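Local atomic coordinates of probable threonyl-tRNA synthetase 1 (Aeropyrum pernix, PDB entry 3A32), a protein that probably catalyses the two-step attachment of threonine to its tRNA, activating the amino acid with ATP and relying on one zinc ion per subunit. Residues 110-115 and 164-169; 140-145 and 160-165. All coordinates share one frame; numbering follows the deposited sequence.

Interaction 1 (110-115 and 164-169); sequences MNCPYH and DAHIIV. With ZN (zinc ion), chain G.
His166, on a strand, and Cys112, near the start of a helix, meet over a shared zinc ion, and the contact, buried throughout, divides into a half in direct contact and a half bridged by water. On the direct side His166 crosses His115 at about a right angle. Its ND1, with the hydrogen, points at His115 ND1, 2.9 Å away, and the N-H...N angle is 153°. His115 ND1 lies close to the plane of the His166 ring, at its edge, whereas His166 ND1 stands 33° out of the plane of the His115 ring, whose NE2 is hydrogen-bonded to Glu138 OE1. The second ring nitrogen of His166, NE2, binds the zinc at 2.0 Å, so the bond at ND1 helps fix the rotation of the ligand ring. Cys112 SG binds the metal at 2.3 Å. With chi1 at -20°, Cys112 is away from a staggered position, which suggests some strain.

On the other side, water 1 links Asp164 OD2 to Asn111 N, whereas water 2 donates to Asp164 OD1 over 2.6 Å. That second water also sits on the zinc, 2.0 Å from it, and His310 is the remaining protein ligand. Because water is an exchangeable ligand, this corner is consistent with the metal receiving threonine, as in related threonyl-tRNA synthetases.

Interaction 2 (140-145 and 160-165); sequences GRVHRY and FTQDDA
Gly140 pairs with Gln162 in both directions, its N giving a bond of 3.0 Å to Gln162 O and its O accepting from Gln162 N. The same carbonyl oxygen receives a CA-H...O contact from Thr161, and it also lies 3.2 Å from Thr161 CG2.

Arg141 faces Thr161 in the next, non-hydrogen-bonded pair, and both side chains leave from one side of the sheet. Their polar ends go elsewhere, Arg141 to a salt bridge with Glu72 of the second subunit and Thr161 to Arg52.

Val142 restores the hydrogen-bonded pattern with Phe160, using N and O alike, and lies on the other face of the sheet beside Phe160 and Gln162. These two antiparallel strands, joined by a long loop, form motif 2 of the class II aminoacyl-tRNA synthetases. Val142 CG2 rests over the Phe160 ring in a CH-pi contact, 3.8 Å from the centroid and 19° off the normal. Phe160 takes a chi1 of 58°, with CG between the backbone N and the carbonyl carbon, and this turns its ring back toward Val142. Val142 CG1, meanwhile, approaches Gln162 OE1 at 3.6 Å.

Beyond His143, whose side chain packs on Ile75 of the second subunit, Arg144 reaches back as an extended chain. The Phe160 ring meets it edge-on, CZ over one guanidinium face, with the planes 86° apart. Arg144 NE is anchored on Pro109 O, and a water 2.9 Å from both Arg144 NH2 and Gln162 NE2 accepts a bond from each, the one from Arg144 weak.

Overall arrangement
Along the chain come residues 110-115, then 140-145, then the strand 159-170 on which both contacts end, so Asp164 and Ala165 belong to each. The centres of interactions 1 and 2 lie 12 Å apart within the class II catalytic core. Strand 134-143 follows helix 112-126 in sequence and runs beside strand 159-170 in the large mixed sheet. Interaction 2 joins these neighbouring strands, while interaction 1 attaches the N-terminal part of helix 112-126 to one face of the sheet. The two touch where Asn111 packs against Val142 and Gln162. One strand thus carries a zinc ligand and half of motif 2, tying the metal site directly to the synthetase framework.

Interaction 1 (110-115 and 164-169)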
# COMPACT_ATOMS: atom_id res chain seq x y z
N MET A 110 -12.05 -13.69 -1.93
CA MET A 110 -12.42 -13.04 -0.69
C MET A 110 -11.31 -13.19 0.31
O MET A 110 -10.56 -14.18 0.24
CB MET A 110 -13.70 -13.67 -0.13
CG MET A 110 -13.62 -15.18 0.18
SD MET A 110 -15.30 -15.99 0.26
CE MET A 110 -16.39 -14.54 0.12
N ASN A 111 -11.19 -12.25 1.26
CA ASN A 111 -10.08 -12.28 2.27
C ASN A 111 -10.42 -13.03 3.53
O ASN A 111 -9.52 -13.41 4.29
CB ASN A 111 -9.63 -10.89 2.69
CG ASN A 111 -9.34 -9.98 1.52
OD1 ASN A 111 -9.97 -8.94 1.35
ND2 ASN A 111 -8.39 -10.36 0.72
N CYS A 112 -11.72 -13.25 3.75
CA CYS A 112 -12.26 -13.89 4.98
C CYS A 112 -11.54 -15.10 5.57
O CYS A 112 -11.26 -15.09 6.77
CB CYS A 112 -13.78 -14.23 4.83
SG CYS A 112 -14.66 -13.30 3.52
N PRO A 113 -11.36 -16.20 4.78
CA PRO A 113 -10.67 -17.39 5.26
C PRO A 113 -9.23 -17.11 5.69
O PRO A 113 -8.77 -17.67 6.70
CB PRO A 113 -10.71 -18.34 4.05
CG PRO A 113 -11.92 -17.88 3.22
CD PRO A 113 -11.94 -16.39 3.43
N TYR A 114 -8.53 -16.23 4.96
CA TYR A 114 -7.17 -15.83 5.37
C TYR A 114 -7.20 -15.09 6.71
O TYR A 114 -6.44 -15.42 7.60
CB TYR A 114 -6.42 -15.06 4.27
CG TYR A 114 -5.62 -15.95 3.27
CD1 TYR A 114 -5.74 -15.78 1.89
CD2 TYR A 114 -4.71 -16.90 3.72
CE1 TYR A 114 -5.01 -16.55 0.99
CE2 TYR A 114 -3.96 -17.66 2.81
CZ TYR A 114 -4.12 -17.49 1.47
OH TYR A 114 -3.38 -18.27 0.59
N HIS A 115 -8.13 -14.14 6.88
CA HIS A 115 -8.26 -13.36 8.14
C HIS A 115 -8.59 -14.26 9.32
O HIS A 115 -8.11 -14.01 10.40
CB HIS A 115 -9.32 -12.26 8.02
CG HIS A 115 -8.90 -11.15 7.09
ND1 HIS A 115 -9.60 -9.97 6.96
CD2 HIS A 115 -7.82 -11.04 6.28
CE1 HIS A 115 -8.96 -9.18 6.12
NE2 HIS A 115 -7.89 -9.80 5.69
N ASP A 164 -11.81 -4.13 3.54
CA ASP A 164 -12.39 -5.30 4.13
C ASP A 164 -11.93 -5.47 5.58
O ASP A 164 -10.76 -5.27 5.88
CB ASP A 164 -11.91 -6.51 3.30
CG ASP A 164 -12.77 -7.75 3.50
OD1 ASP A 164 -13.94 -7.62 3.93
OD2 ASP A 164 -12.28 -8.87 3.18
N ALA A 165 -12.84 -5.90 6.47
CA ALA A 165 -12.42 -6.22 7.82
C ALA A 165 -13.29 -7.34 8.33
O ALA A 165 -14.39 -7.56 7.82
CB ALA A 165 -12.51 -4.99 8.72
N HIS A 166 -12.76 -8.07 9.30
CA HIS A 166 -13.48 -9.10 9.99
C HIS A 166 -13.39 -8.88 11.49
O HIS A 166 -12.33 -8.49 12.03
CB HIS A 166 -13.00 -10.49 9.54
CG HIS A 166 -13.32 -10.75 8.10
ND1 HIS A 166 -12.47 -10.39 7.08
CD2 HIS A 166 -14.45 -11.18 7.51
CE1 HIS A 166 -13.04 -10.64 5.92
NE2 HIS A 166 -14.24 -11.13 6.15
N ILE A 167 -14.52 -9.09 12.16
CA ILE A 167 -14.62 -8.84 13.57
C ILE A 167 -15.20 -10.06 14.26
O ILE A 167 -16.25 -10.58 13.88
CB ILE A 167 -15.52 -7.61 13.85
CG1 ILE A 167 -15.06 -6.44 13.02
CG2 ILE A 167 -15.55 -7.24 15.39
CD1 ILE A 167 -15.65 -5.12 13.53
N ILE A 168 -14.49 -10.53 15.28
CA ILE A 168 -14.99 -11.60 16.15
C ILE A 168 -15.29 -10.96 17.51
O ILE A 168 -14.38 -10.55 18.23
CB ILE A 168 -13.94 -12.73 16.26
CG1 ILE A 168 -13.69 -13.27 14.85
CG2 ILE A 168 -14.38 -13.82 17.27
CD1 ILE A 168 -12.63 -14.34 14.71
N VAL A 169 -16.58 -10.83 17.83
CA VAL A 169 -17.01 -9.99 18.96
C VAL A 169 -17.95 -10.76 19.92
O VAL A 169 -18.93 -11.34 19.45
CB VAL A 169 -17.72 -8.67 18.50
CG1 VAL A 169 -18.72 -8.92 17.45
CG2 VAL A 169 -18.34 -8.02 19.65
ZN ZN G . -15.47 -11.47 4.63
O HOH W 1 -13.30 -10.24 1.19
O HOH W 2 -15.59 -9.62 3.83

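Interaction 2 (140-145 and 160-165)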
# COMPACT_ATOMS: atom_id res chain seq x y z
N GLY A 140 -7.76 -5.01 0.52
CA GLY A 140 -7.55 -6.37 -0.04
C GLY A 140 -7.85 -6.45 -1.51
O GLY A 140 -8.73 -5.74 -1.99
N ARG A 141 -7.16 -7.32 -2.23
CA ARG A 141 -7.30 -7.43 -3.72
C ARG A 141 -7.89 -8.78 -4.09
O ARG A 141 -7.29 -9.82 -3.82
CB ARG A 141 -5.95 -7.26 -4.40
CG ARG A 141 -5.34 -5.89 -4.12
CD ARG A 141 -3.85 -5.88 -4.29
NE ARG A 141 -3.42 -4.48 -4.33
CZ ARG A 141 -2.98 -3.84 -3.26
NH1 ARG A 141 -2.88 -4.50 -2.11
NH2 ARG A 141 -2.67 -2.58 -3.34
N VAL A 142 -9.09 -8.74 -4.68
CA VAL A 142 -9.91 -9.91 -4.90
C VAL A 142 -10.27 -10.05 -6.37
O VAL A 142 -10.32 -9.06 -7.11
CB VAL A 142 -11.16 -9.96 -3.96
CG1 VAL A 142 -10.73 -10.04 -2.48
CG2 VAL A 142 -12.09 -8.78 -4.15
N HIS A 143 -10.41 -11.27 -6.84
CA HIS A 143 -10.67 -11.50 -8.24
C HIS A 143 -11.80 -12.51 -8.36
O HIS A 143 -11.81 -13.52 -7.65
CB HIS A 143 -9.46 -12.05 -8.97
CG HIS A 143 -8.34 -11.08 -9.06
ND1 HIS A 143 -7.46 -10.85 -8.01
CD2 HIS A 143 -7.97 -10.25 -10.05
CE1 HIS A 143 -6.60 -9.92 -8.37
NE2 HIS A 143 -6.91 -9.52 -9.58
N ARG A 144 -12.72 -12.23 -9.27
CA ARG A 144 -13.96 -13.01 -9.38
C ARG A 144 -14.31 -13.11 -10.85
O ARG A 144 -14.05 -12.19 -11.63
CB ARG A 144 -15.07 -12.30 -8.61
CG ARG A 144 -14.81 -12.33 -7.14
CD ARG A 144 -15.87 -11.61 -6.38
NE ARG A 144 -15.53 -11.60 -4.95
CZ ARG A 144 -16.27 -11.00 -4.02
NH1 ARG A 144 -17.38 -10.40 -4.38
NH2 ARG A 144 -15.89 -10.98 -2.74
N TYR A 145 -14.89 -14.25 -11.23
CA TYR A 145 -15.37 -14.41 -12.63
C TYR A 145 -16.47 -13.42 -12.88
O TYR A 145 -17.39 -13.38 -12.12
CB TYR A 145 -15.89 -15.83 -12.90
CG TYR A 145 -16.58 -15.92 -14.27
CD1 TYR A 145 -15.85 -15.72 -15.43
CD2 TYR A 145 -17.96 -16.13 -14.38
CE1 TYR A 145 -16.45 -15.74 -16.67
CE2 TYR A 145 -18.58 -16.17 -15.63
CZ TYR A 145 -17.79 -15.98 -16.78
OH TYR A 145 -18.36 -16.00 -18.05
N PHE A 160 -10.62 -6.25 -8.12
CA PHE A 160 -10.91 -5.01 -7.44
C PHE A 160 -10.41 -5.03 -5.99
O PHE A 160 -9.91 -6.02 -5.51
CB PHE A 160 -12.44 -4.63 -7.52
CG PHE A 160 -13.38 -5.68 -6.95
CD1 PHE A 160 -13.91 -5.52 -5.66
CD2 PHE A 160 -13.71 -6.83 -7.68
CE1 PHE A 160 -14.76 -6.51 -5.09
CE2 PHE A 160 -14.58 -7.81 -7.12
CZ PHE A 160 -15.09 -7.65 -5.82
N THR A 161 -10.61 -3.91 -5.30
CA THR A 161 -10.11 -3.71 -3.96
C THR A 161 -11.29 -3.44 -3.02
O THR A 161 -12.23 -2.77 -3.42
CB THR A 161 -9.03 -2.59 -3.99
OG1 THR A 161 -8.28 -2.68 -5.24
CG2 THR A 161 -8.05 -2.73 -2.79
N GLN A 162 -11.23 -3.97 -1.80
CA GLN A 162 -12.25 -3.77 -0.75
C GLN A 162 -11.50 -3.20 0.46
O GLN A 162 -10.36 -3.57 0.69
CB GLN A 162 -12.79 -5.11 -0.28
CG GLN A 162 -13.60 -5.88 -1.28
CD GLN A 162 -13.74 -7.33 -0.95
OE1 GLN A 162 -12.82 -7.98 -0.47
NE2 GLN A 162 -14.91 -7.88 -1.23
N ASP A 163 -12.15 -2.27 1.20
CA ASP A 163 -11.72 -1.92 2.56
C ASP A 163 -12.38 -2.94 3.53
O ASP A 163 -13.33 -2.65 4.26
CB ASP A 163 -12.13 -0.46 2.91
CG ASP A 163 -13.66 -0.18 2.71
OD1 ASP A 163 -14.26 -0.75 1.77
OD2 ASP A 163 -14.25 0.62 3.49
N ASP A 164 -11.81 -4.13 3.54
CA ASP A 164 -12.39 -5.30 4.13
C ASP A 164 -11.93 -5.47 5.58
O ASP A 164 -10.76 -5.27 5.88
CB ASP A 164 -11.91 -6.51 3.30
CG ASP A 164 -12.77 -7.75 3.50
OD1 ASP A 164 -13.94 -7.62 3.93
OD2 ASP A 164 -12.28 -8.87 3.18
N ALA A 165 -12.84 -5.90 6.47
CA ALA A 165 -12.42 -6.22 7.82
C ALA A 165 -13.29 -7.34 8.33
O ALA A 165 -14.39 -7.56 7.82
CB ALA A 165 -12.51 -4.99 8.72
O HOH W 3 -15.67 -10.36 0.05